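Local structure of KmHsv2 (Kluyveromyces marxianus, 3VU4) at residues G159-T164 with N196-V201; I220-T225 with R232-G237. The protein probably binds phosphoinositides through its seven-bladed beta-propeller, as a member of the PROPPIN family linked to autophagy and membrane traffic. All coordinates share one frame; numbering follows the deposited sequence.

Interaction 1. Residues G159-T164 with N196-V201; sequences GQIHIT and NPIKMV. With SO4 (sulfate ion), chain E.
The junction between two successive blades of the PROPPIN beta-propeller shows how neighbouring sheets can be joined by side chains without any backbone pairing. Residues 159-164 enter the third strand of one blade, and residues 196-201 enter the first strand of the next; no hydrogen bond links the two segments. The apolar part of the contact is a meeting of branched side chains. Ile161 turns CG1 into the crowded position between its backbone N and carbonyl carbon (chi1 57°), which leaves CG2 beside the N and facing the neighbouring blade. There Ile161 CG2 meets Ile198 CD1 at 3.2 Å, the two side chains crossing at roughly a right angle. The same methyl also faces Val201, tip to tip, with Ile161 CG2 4.0 Å from Val201 CG1. Val151 and Thr212, from the second strands of the two blades, also pack against Ile161. Closer to the loop, Ile198 lies along the backbone of Gly159, its CD1 3.9 Å from Gly159 O. Gly159 has no side chain, and its CA comes within 3.4 Å of Asn196 O. The CB of Asn196 points away from this junction, and a sulfate ion, probably from the crystallisation liquor, lies beside the residue. Its main-chain amide makes the stronger of two bonds to one sulfate oxygen: Asn196 N lies 3.0 Å from O3 in a fairly straight bond (163°), whereas Asn196 ND2 reaches the same O3 only weakly.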
ATOM      1  N   GLY A 159     -14.811  -9.632  -8.578  1.00 38.71           N
ATOM      2  CA  GLY A 159     -15.099  -8.217  -8.424  1.00 40.20           C
ATOM      3  C   GLY A 159     -15.744  -7.920  -7.075  1.00 41.54           C
ATOM      4  O   GLY A 159     -16.151  -6.784  -6.810  1.00 44.12           O
ATOM      5  N   GLN A 160     -15.821  -8.937  -6.218  1.00 39.22           N
ATOM      6  CA  GLN A 160     -16.435  -8.808  -4.902  1.00 38.98           C
ATOM      7  C   GLN A 160     -15.449  -8.974  -3.750  1.00 38.18           C
ATOM      8  O   GLN A 160     -14.621  -9.874  -3.776  1.00 40.11           O
ATOM      9  CB  GLN A 160     -17.552  -9.846  -4.769  1.00 39.05           C
ATOM     10  CG  GLN A 160     -18.201  -9.882  -3.403  1.00 41.23           C
ATOM     11  CD  GLN A 160     -19.241 -10.975  -3.284  1.00 43.70           C
ATOM     12  OE1 GLN A 160     -19.197 -11.786  -2.360  1.00 46.87           O
ATOM     13  NE2 GLN A 160     -20.184 -11.002  -4.215  1.00 44.45           N
ATOM     14  N   ILE A 161     -15.530  -8.108  -2.740  1.00 37.76           N
ATOM     15  CA  ILE A 161     -14.641  -8.226  -1.591  1.00 38.37           C
ATOM     16  C   ILE A 161     -15.389  -8.445  -0.283  1.00 39.99           C
ATOM     17  O   ILE A 161     -16.557  -8.092  -0.147  1.00 40.58           O
ATOM     18  CB  ILE A 161     -13.717  -7.000  -1.411  1.00 37.99           C
ATOM     19  CG1 ILE A 161     -14.538  -5.717  -1.280  1.00 38.91           C
ATOM     20  CG2 ILE A 161     -12.742  -6.926  -2.550  1.00 37.08           C
ATOM     21  CD1 ILE A 161     -13.694  -4.498  -0.951  1.00 37.78           C
ATOM     22  N   HIS A 162     -14.689  -9.044   0.673  1.00 41.80           N
ATOM     23  CA  HIS A 162     -15.224  -9.346   1.991  1.00 43.83           C
ATOM     24  C   HIS A 162     -14.334  -8.627   3.002  1.00 44.37           C
ATOM     25  O   HIS A 162     -13.110  -8.687   2.902  1.00 43.51           O
ATOM     26  CB  HIS A 162     -15.163 -10.859   2.253  1.00 46.66           C
ATOM     27  CG  HIS A 162     -15.997 -11.673   1.314  1.00 51.16           C
ATOM     28  ND1 HIS A 162     -17.281 -12.077   1.615  1.00 53.54           N
ATOM     29  CD2 HIS A 162     -15.744 -12.132   0.064  1.00 52.54           C
ATOM     30  CE1 HIS A 162     -17.782 -12.750   0.592  1.00 52.50           C
ATOM     31  NE2 HIS A 162     -16.870 -12.797  -0.362  1.00 52.29           N
ATOM     32  N   ILE A 163     -14.946  -7.938   3.961  1.00 44.80           N
ATOM     33  CA  ILE A 163     -14.192  -7.228   4.992  1.00 45.66           C
ATOM     34  C   ILE A 163     -14.479  -7.915   6.322  1.00 47.18           C
ATOM     35  O   ILE A 163     -15.638  -8.107   6.693  1.00 47.02           O
ATOM     36  CB  ILE A 163     -14.628  -5.744   5.103  1.00 44.59           C
ATOM     37  CG1 ILE A 163     -14.436  -5.044   3.759  1.00 43.59           C
ATOM     38  CG2 ILE A 163     -13.827  -5.041   6.208  1.00 43.20           C
ATOM     39  CD1 ILE A 163     -14.949  -3.621   3.744  1.00 44.74           C
ATOM     40  N   THR A 164     -13.436  -8.292   7.042  1.00 48.87           N
ATOM     41  CA  THR A 164     -13.652  -8.955   8.317  1.00 52.15           C
ATOM     42  C   THR A 164     -12.690  -8.475   9.386  1.00 53.90           C
ATOM     43  O   THR A 164     -11.521  -8.214   9.109  1.00 53.42           O
ATOM     44  CB  THR A 164     -13.546 -10.499   8.175  1.00 51.95           C
ATOM     45  OG1 THR A 164     -13.718 -11.105   9.460  1.00 53.51           O
ATOM     46  CG2 THR A 164     -12.200 -10.907   7.614  1.00 51.37           C
ATOM     47  N   ASN A 196     -15.676  -6.249 -13.159  1.00 42.46           N
ATOM     48  CA  ASN A 196     -14.503  -6.957 -13.630  1.00 43.82           C
ATOM     49  C   ASN A 196     -13.629  -7.336 -12.454  1.00 42.39           C
ATOM     50  O   ASN A 196     -13.858  -6.878 -11.337  1.00 43.09           O
ATOM     51  CB  ASN A 196     -13.736  -6.081 -14.609  1.00 47.62           C
ATOM     52  CG  ASN A 196     -14.549  -5.765 -15.836  1.00 52.52           C
ATOM     53  OD1 ASN A 196     -15.033  -6.668 -16.527  1.00 52.77           O
ATOM     54  ND2 ASN A 196     -14.718  -4.479 -16.115  1.00 56.82           N
ATOM     55  N   PRO A 197     -12.626  -8.192 -12.683  1.00 40.11           N
ATOM     56  CA  PRO A 197     -11.746  -8.601 -11.588  1.00 39.72           C
ATOM     57  C   PRO A 197     -11.067  -7.413 -10.921  1.00 39.13           C
ATOM     58  O   PRO A 197     -10.612  -6.490 -11.597  1.00 40.64           O
ATOM     59  CB  PRO A 197     -10.743  -9.524 -12.282  1.00 39.00           C
ATOM     60  CG  PRO A 197     -11.562 -10.154 -13.345  1.00 38.62           C
ATOM     61  CD  PRO A 197     -12.356  -8.985 -13.897  1.00 39.21           C
ATOM     62  N   ILE A 198     -10.993  -7.441  -9.596  1.00 37.10           N
ATOM     63  CA  ILE A 198     -10.349  -6.374  -8.855  1.00 37.39           C
ATOM     64  C   ILE A 198      -8.832  -6.378  -9.049  1.00 38.84           C
ATOM     65  O   ILE A 198      -8.168  -7.423  -8.977  1.00 37.76           O
ATOM     66  CB  ILE A 198     -10.665  -6.486  -7.349  1.00 39.57           C
ATOM     67  CG1 ILE A 198     -12.060  -5.906  -7.078  1.00 40.86           C
ATOM     68  CG2 ILE A 198      -9.592  -5.777  -6.521  1.00 38.54           C
ATOM     69  CD1 ILE A 198     -12.534  -6.103  -5.665  1.00 41.93           C
ATOM     70  N   LYS A 199      -8.291  -5.189  -9.293  1.00 39.42           N
ATOM     71  CA  LYS A 199      -6.862  -5.018  -9.486  1.00 39.19           C
ATOM     72  C   LYS A 199      -6.150  -5.026  -8.138  1.00 39.35           C
ATOM     73  O   LYS A 199      -5.182  -5.767  -7.942  1.00 40.65           O
ATOM     74  CB  LYS A 199      -6.592  -3.704 -10.221  1.00 40.10           C
ATOM     75  CG  LYS A 199      -5.116  -3.410 -10.473  1.00 41.77           C
ATOM     76  CD  LYS A 199      -4.444  -4.560 -11.185  1.00 41.03           C
ATOM     77  CE  LYS A 199      -3.019  -4.214 -11.563  1.00 43.79           C
ATOM     78  NZ  LYS A 199      -2.288  -5.444 -11.972  1.00 45.91           N
ATOM     79  N   MET A 200      -6.632  -4.198  -7.216  1.00 38.35           N
ATOM     80  CA  MET A 200      -6.060  -4.109  -5.873  1.00 37.81           C
ATOM     81  C   MET A 200      -7.006  -3.359  -4.945  1.00 37.14           C
ATOM     82  O   MET A 200      -7.871  -2.616  -5.412  1.00 37.06           O
ATOM     83  CB  MET A 200      -4.727  -3.367  -5.902  1.00 37.23           C
ATOM     84  CG  MET A 200      -4.839  -1.936  -6.385  1.00 38.74           C
ATOM     85  SD  MET A 200      -3.279  -1.051  -6.272  1.00 41.70           S
ATOM     86  CE  MET A 200      -2.627  -1.415  -7.874  1.00 42.85           C
ATOM     87  N   VAL A 201      -6.852  -3.564  -3.639  1.00 35.18           N
ATOM     88  CA  VAL A 201      -7.680  -2.853  -2.669  1.00 34.43           C
ATOM     89  C   VAL A 201      -6.760  -2.179  -1.667  1.00 35.62           C
ATOM     90  O   VAL A 201      -5.673  -2.674  -1.384  1.00 34.48           O
ATOM     91  CB  VAL A 201      -8.687  -3.783  -1.935  1.00 32.27           C
ATOM     92  CG1 VAL A 201      -9.611  -4.452  -2.957  1.00 31.51           C
ATOM     93  CG2 VAL A 201      -7.966  -4.795  -1.096  1.00 28.45           C
TER
HETATM   94  S   SO4 E 403     -16.035  -2.001 -13.166  1.00 59.90           S
HETATM   95  O1  SO4 E 403     -17.020  -2.082 -12.072  1.00 61.71           O
HETATM   96  O2  SO4 E 403     -15.111  -0.885 -12.893  1.00 61.36           O
HETATM   97  O3  SO4 E 403     -15.258  -3.253 -13.256  1.00 62.03           O
HETATM   98  O4  SO4 E 403     -16.750  -1.794 -14.439  1.00 60.81           O

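Interaction 2. Residues I220-T225 with R232-G237; sequences IRVFKT and REFRRG. With SO4 (sulfate ion), chain E.
Arg221 and Glu233 stand side by side on one face of their sheet, pointing the same way, and show how a cross-strand pair can set the direction of a guanidinium. Arg221 is extended from CG to NE and Glu233 beyond CG. Arg221 NE thereby donates a salt-bridge hydrogen bond to Glu233 OE2 at 2.7 Å. The carboxylate oxygen lies near the guanidinium plane, but the two flat groups are turned 69° apart, so OE2 is met from above its own carboxylate plane. At another point of the guanidinium edge, Arg221 NH1 reaches sulfate O1 at 3.1 Å in a nearly straight bond (175°). An alanine in place of Arg221 would lack both bonds, which would probably leave the Glu233 carboxylate less well fixed and the anion more loosely held. On the opposite face, Val222 and Arg232 lie alongside each other, with Val222 CB 3.8 Å from Arg232 CB, while the bent Arg232 carries NE off to Ile269 O. The side chains of Val222 and Phe234 cross obliquely, with Val222 CG2 4.0 Å from Phe234 CE2. Ile220 in turn crosses the aliphatic part of Arg236, whose NH2 forms a salt bridge with Asp239. Paired amides and carbonyls, such as Phe234 N to Ile220 O at 2.9 Å, hold the register. This is the outer hairpin of a propeller blade, running into FRRG, the phosphoinositide-binding signature of PROPPINs, probably so used here.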
ATOM      1  N   ILE A 220     -12.470   4.211  -9.918  1.00 42.53           N
ATOM      2  CA  ILE A 220     -11.876   3.900  -8.627  1.00 37.66           C
ATOM      3  C   ILE A 220     -13.007   4.163  -7.609  1.00 37.69           C
ATOM      4  O   ILE A 220     -13.714   5.173  -7.703  1.00 37.39           O
ATOM      5  CB  ILE A 220     -10.669   4.806  -8.316  1.00 35.50           C
ATOM      6  CG1 ILE A 220      -9.526   4.509  -9.289  1.00 33.69           C
ATOM      7  CG2 ILE A 220     -10.198   4.576  -6.883  1.00 33.88           C
ATOM      8  CD1 ILE A 220      -8.294   5.377  -9.096  1.00 26.79           C
ATOM      9  N   ARG A 221     -13.205   3.247  -6.662  1.00 36.04           N
ATOM     10  CA  ARG A 221     -14.269   3.399  -5.675  1.00 34.27           C
ATOM     11  C   ARG A 221     -13.792   3.371  -4.236  1.00 35.63           C
ATOM     12  O   ARG A 221     -12.796   2.721  -3.903  1.00 36.53           O
ATOM     13  CB  ARG A 221     -15.336   2.315  -5.853  1.00 30.29           C
ATOM     14  CG  ARG A 221     -15.997   2.325  -7.215  1.00 30.68           C
ATOM     15  CD  ARG A 221     -17.231   1.433  -7.270  1.00 29.94           C
ATOM     16  NE  ARG A 221     -17.980   1.672  -8.500  1.00 33.27           N
ATOM     17  CZ  ARG A 221     -17.955   0.882  -9.574  1.00 34.99           C
ATOM     18  NH1 ARG A 221     -17.224  -0.231  -9.585  1.00 34.53           N
ATOM     19  NH2 ARG A 221     -18.628   1.229 -10.663  1.00 33.17           N
ATOM     20  N   VAL A 222     -14.516   4.086  -3.378  1.00 34.74           N
ATOM     21  CA  VAL A 222     -14.179   4.125  -1.970  1.00 34.51           C
ATOM     22  C   VAL A 222     -15.409   3.751  -1.171  1.00 37.17           C
ATOM     23  O   VAL A 222     -16.477   4.337  -1.368  1.00 40.11           O
ATOM     24  CB  VAL A 222     -13.716   5.521  -1.538  1.00 33.32           C
ATOM     25  CG1 VAL A 222     -13.243   5.469  -0.098  1.00 31.55           C
ATOM     26  CG2 VAL A 222     -12.607   6.015  -2.446  1.00 29.11           C
ATOM     27  N   PHE A 223     -15.260   2.775  -0.276  1.00 38.07           N
ATOM     28  CA  PHE A 223     -16.360   2.310   0.566  1.00 38.54           C
ATOM     29  C   PHE A 223     -16.004   2.416   2.042  1.00 40.50           C
ATOM     30  O   PHE A 223     -14.825   2.418   2.400  1.00 38.24           O
ATOM     31  CB  PHE A 223     -16.703   0.832   0.294  1.00 38.22           C
ATOM     32  CG  PHE A 223     -16.953   0.497  -1.160  1.00 38.52           C
ATOM     33  CD1 PHE A 223     -15.887   0.238  -2.028  1.00 37.90           C
ATOM     34  CD2 PHE A 223     -18.253   0.419  -1.657  1.00 36.83           C
ATOM     35  CE1 PHE A 223     -16.113  -0.098  -3.368  1.00 36.36           C
ATOM     36  CE2 PHE A 223     -18.493   0.083  -2.998  1.00 36.78           C
ATOM     37  CZ  PHE A 223     -17.420  -0.176  -3.855  1.00 37.71           C
ATOM     38  N   LYS A 224     -17.036   2.508   2.893  1.00 44.31           N
ATOM     39  CA  LYS A 224     -16.847   2.534   4.348  1.00 44.61           C
ATOM     40  C   LYS A 224     -16.642   1.072   4.700  1.00 43.74           C
ATOM     41  O   LYS A 224     -17.399   0.219   4.237  1.00 42.91           O
ATOM     42  CB  LYS A 224     -18.105   2.985   5.082  1.00 48.81           C
ATOM     43  CG  LYS A 224     -18.465   4.448   5.022  1.00 53.78           C
ATOM     44  CD  LYS A 224     -19.763   4.639   5.808  1.00 58.00           C
ATOM     45  CE  LYS A 224     -20.294   6.059   5.725  1.00 62.59           C
ATOM     46  NZ  LYS A 224     -21.728   6.127   6.149  1.00 63.63           N
ATOM     47  N   THR A 225     -15.643   0.771   5.515  1.00 43.72           N
ATOM     48  CA  THR A 225     -15.393  -0.614   5.891  1.00 46.05           C
ATOM     49  C   THR A 225     -16.421  -1.148   6.888  1.00 48.27           C
ATOM     50  O   THR A 225     -16.597  -2.362   7.028  1.00 48.05           O
ATOM     51  CB  THR A 225     -13.992  -0.780   6.498  1.00 46.22           C
ATOM     52  OG1 THR A 225     -13.836   0.133   7.592  1.00 46.01           O
ATOM     53  CG2 THR A 225     -12.920  -0.513   5.441  1.00 45.39           C
ATOM     54  N   ARG A 232     -17.325   7.310  -2.251  1.00 39.52           N
ATOM     55  CA  ARG A 232     -16.746   8.113  -3.328  1.00 35.84           C
ATOM     56  C   ARG A 232     -16.509   7.302  -4.599  1.00 35.10           C
ATOM     57  O   ARG A 232     -16.333   6.079  -4.559  1.00 33.39           O
ATOM     58  CB  ARG A 232     -15.404   8.695  -2.894  1.00 34.89           C
ATOM     59  CG  ARG A 232     -15.462   9.606  -1.707  1.00 38.90           C
ATOM     60  CD  ARG A 232     -15.798  11.021  -2.113  1.00 41.34           C
ATOM     61  NE  ARG A 232     -15.843  11.884  -0.941  1.00 45.27           N
ATOM     62  CZ  ARG A 232     -16.955  12.429  -0.461  1.00 43.79           C
ATOM     63  NH1 ARG A 232     -18.115  12.201  -1.059  1.00 43.82           N
ATOM     64  NH2 ARG A 232     -16.902  13.193   0.615  1.00 40.44           N
ATOM     65  N   GLU A 233     -16.498   8.000  -5.725  1.00 32.76           N
ATOM     66  CA  GLU A 233     -16.236   7.363  -6.998  1.00 35.34           C
ATOM     67  C   GLU A 233     -15.466   8.370  -7.852  1.00 35.25           C
ATOM     68  O   GLU A 233     -15.842   9.541  -7.940  1.00 32.31           O
ATOM     69  CB  GLU A 233     -17.536   6.926  -7.696  1.00 34.91           C
ATOM     70  CG  GLU A 233     -17.312   5.747  -8.635  1.00 41.58           C
ATOM     71  CD  GLU A 233     -18.584   5.192  -9.278  1.00 45.11           C
ATOM     72  OE1 GLU A 233     -19.072   5.782 -10.264  1.00 47.10           O
ATOM     73  OE2 GLU A 233     -19.094   4.157  -8.799  1.00 46.36           O
ATOM     74  N   PHE A 234     -14.366   7.910  -8.446  1.00 35.28           N
ATOM     75  CA  PHE A 234     -13.538   8.756  -9.293  1.00 37.59           C
ATOM     76  C   PHE A 234     -13.376   8.129 -10.673  1.00 38.48           C
ATOM     77  O   PHE A 234     -13.334   6.912 -10.806  1.00 38.99           O
ATOM     78  CB  PHE A 234     -12.164   8.937  -8.658  1.00 36.23           C
ATOM     79  CG  PHE A 234     -12.209   9.453  -7.257  1.00 35.33           C
ATOM     80  CD1 PHE A 234     -12.540  10.776  -6.999  1.00 33.59           C
ATOM     81  CD2 PHE A 234     -11.911   8.615  -6.187  1.00 36.01           C
ATOM     82  CE1 PHE A 234     -12.572  11.262  -5.693  1.00 33.63           C
ATOM     83  CE2 PHE A 234     -11.940   9.090  -4.876  1.00 35.39           C
ATOM     84  CZ  PHE A 234     -12.270  10.419  -4.631  1.00 34.29           C
ATOM     85  N   ARG A 235     -13.286   8.964 -11.699  1.00 41.32           N
ATOM     86  CA  ARG A 235     -13.112   8.478 -13.061  1.00 46.53           C
ATOM     87  C   ARG A 235     -11.672   8.765 -13.427  1.00 48.38           C
ATOM     88  O   ARG A 235     -11.182   9.863 -13.196  1.00 49.20           O
ATOM     89  CB  ARG A 235     -14.039   9.227 -14.008  1.00 50.27           C
ATOM     90  CG  ARG A 235     -15.463   9.307 -13.500  1.00 59.16           C
ATOM     91  CD  ARG A 235     -16.281   8.124 -13.941  1.00 63.62           C
ATOM     92  NE  ARG A 235     -16.971   8.424 -15.191  1.00 69.17           N
ATOM     93  CZ  ARG A 235     -17.693   7.544 -15.876  1.00 72.13           C
ATOM     94  NH1 ARG A 235     -17.819   6.296 -15.435  1.00 71.35           N
ATOM     95  NH2 ARG A 235     -18.295   7.918 -16.999  1.00 75.19           N
ATOM     96  N   ARG A 236     -10.981   7.778 -13.978  1.00 51.93           N
ATOM     97  CA  ARG A 236      -9.594   7.977 -14.353  1.00 54.71           C
ATOM     98  C   ARG A 236      -9.558   8.669 -15.700  1.00 57.42           C
ATOM     99  O   ARG A 236      -8.588   9.344 -16.054  1.00 58.36           O
ATOM    100  CB  ARG A 236      -8.875   6.629 -14.393  1.00 55.31           C
ATOM    101  CG  ARG A 236      -8.563   6.100 -13.000  1.00 54.66           C
ATOM    102  CD  ARG A 236      -8.287   4.601 -12.944  1.00 54.41           C
ATOM    103  NE  ARG A 236      -7.207   4.120 -13.810  1.00 55.14           N
ATOM    104  CZ  ARG A 236      -6.119   4.805 -14.155  1.00 54.01           C
ATOM    105  NH1 ARG A 236      -5.922   6.052 -13.730  1.00 54.92           N
ATOM    106  NH2 ARG A 236      -5.205   4.220 -14.911  1.00 52.66           N
ATOM    107  N   GLY A 237     -10.646   8.517 -16.441  1.00 60.19           N
ATOM    108  CA  GLY A 237     -10.734   9.139 -17.747  1.00 65.58           C
ATOM    109  C   GLY A 237      -9.521   8.940 -18.646  1.00 68.47           C
ATOM    110  O   GLY A 237      -9.272   7.838 -19.148  1.00 67.99           O
TER
HETATM  111  S   SO4 E 403     -16.035  -2.001 -13.166  1.00 59.90           S
HETATM  112  O1  SO4 E 403     -17.020  -2.082 -12.072  1.00 61.71           O
HETATM  113  O2  SO4 E 403     -15.111  -0.885 -12.893  1.00 61.36           O
HETATM  114  O3  SO4 E 403     -15.258  -3.253 -13.256  1.00 62.03           O
HETATM  115  O4  SO4 E 403     -16.750  -1.794 -14.439  1.00 60.81           O

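How the interactions relate
A single anion ties together contacts of quite different kinds: the sulfate accepts hydrogen bonds from interaction 1 through O3 and from interaction 2 through O1. His194 ND1, Thr195 N and Ser214 OG are hydrogen-bonded to it as well, so the loop between blades and the face of one blade converge on it. A sulfate held this way is consistent with, but does not prove, a phosphate-binding position of a phosphoinositide site. The two contact centres lie about 13 Å apart. They also touch directly at the other end of the strands, where Ile163 CD1 packs 3.7 Å from Thr225 CA. Segment 196-201 begins the blade that the hairpin of interaction 2 completes.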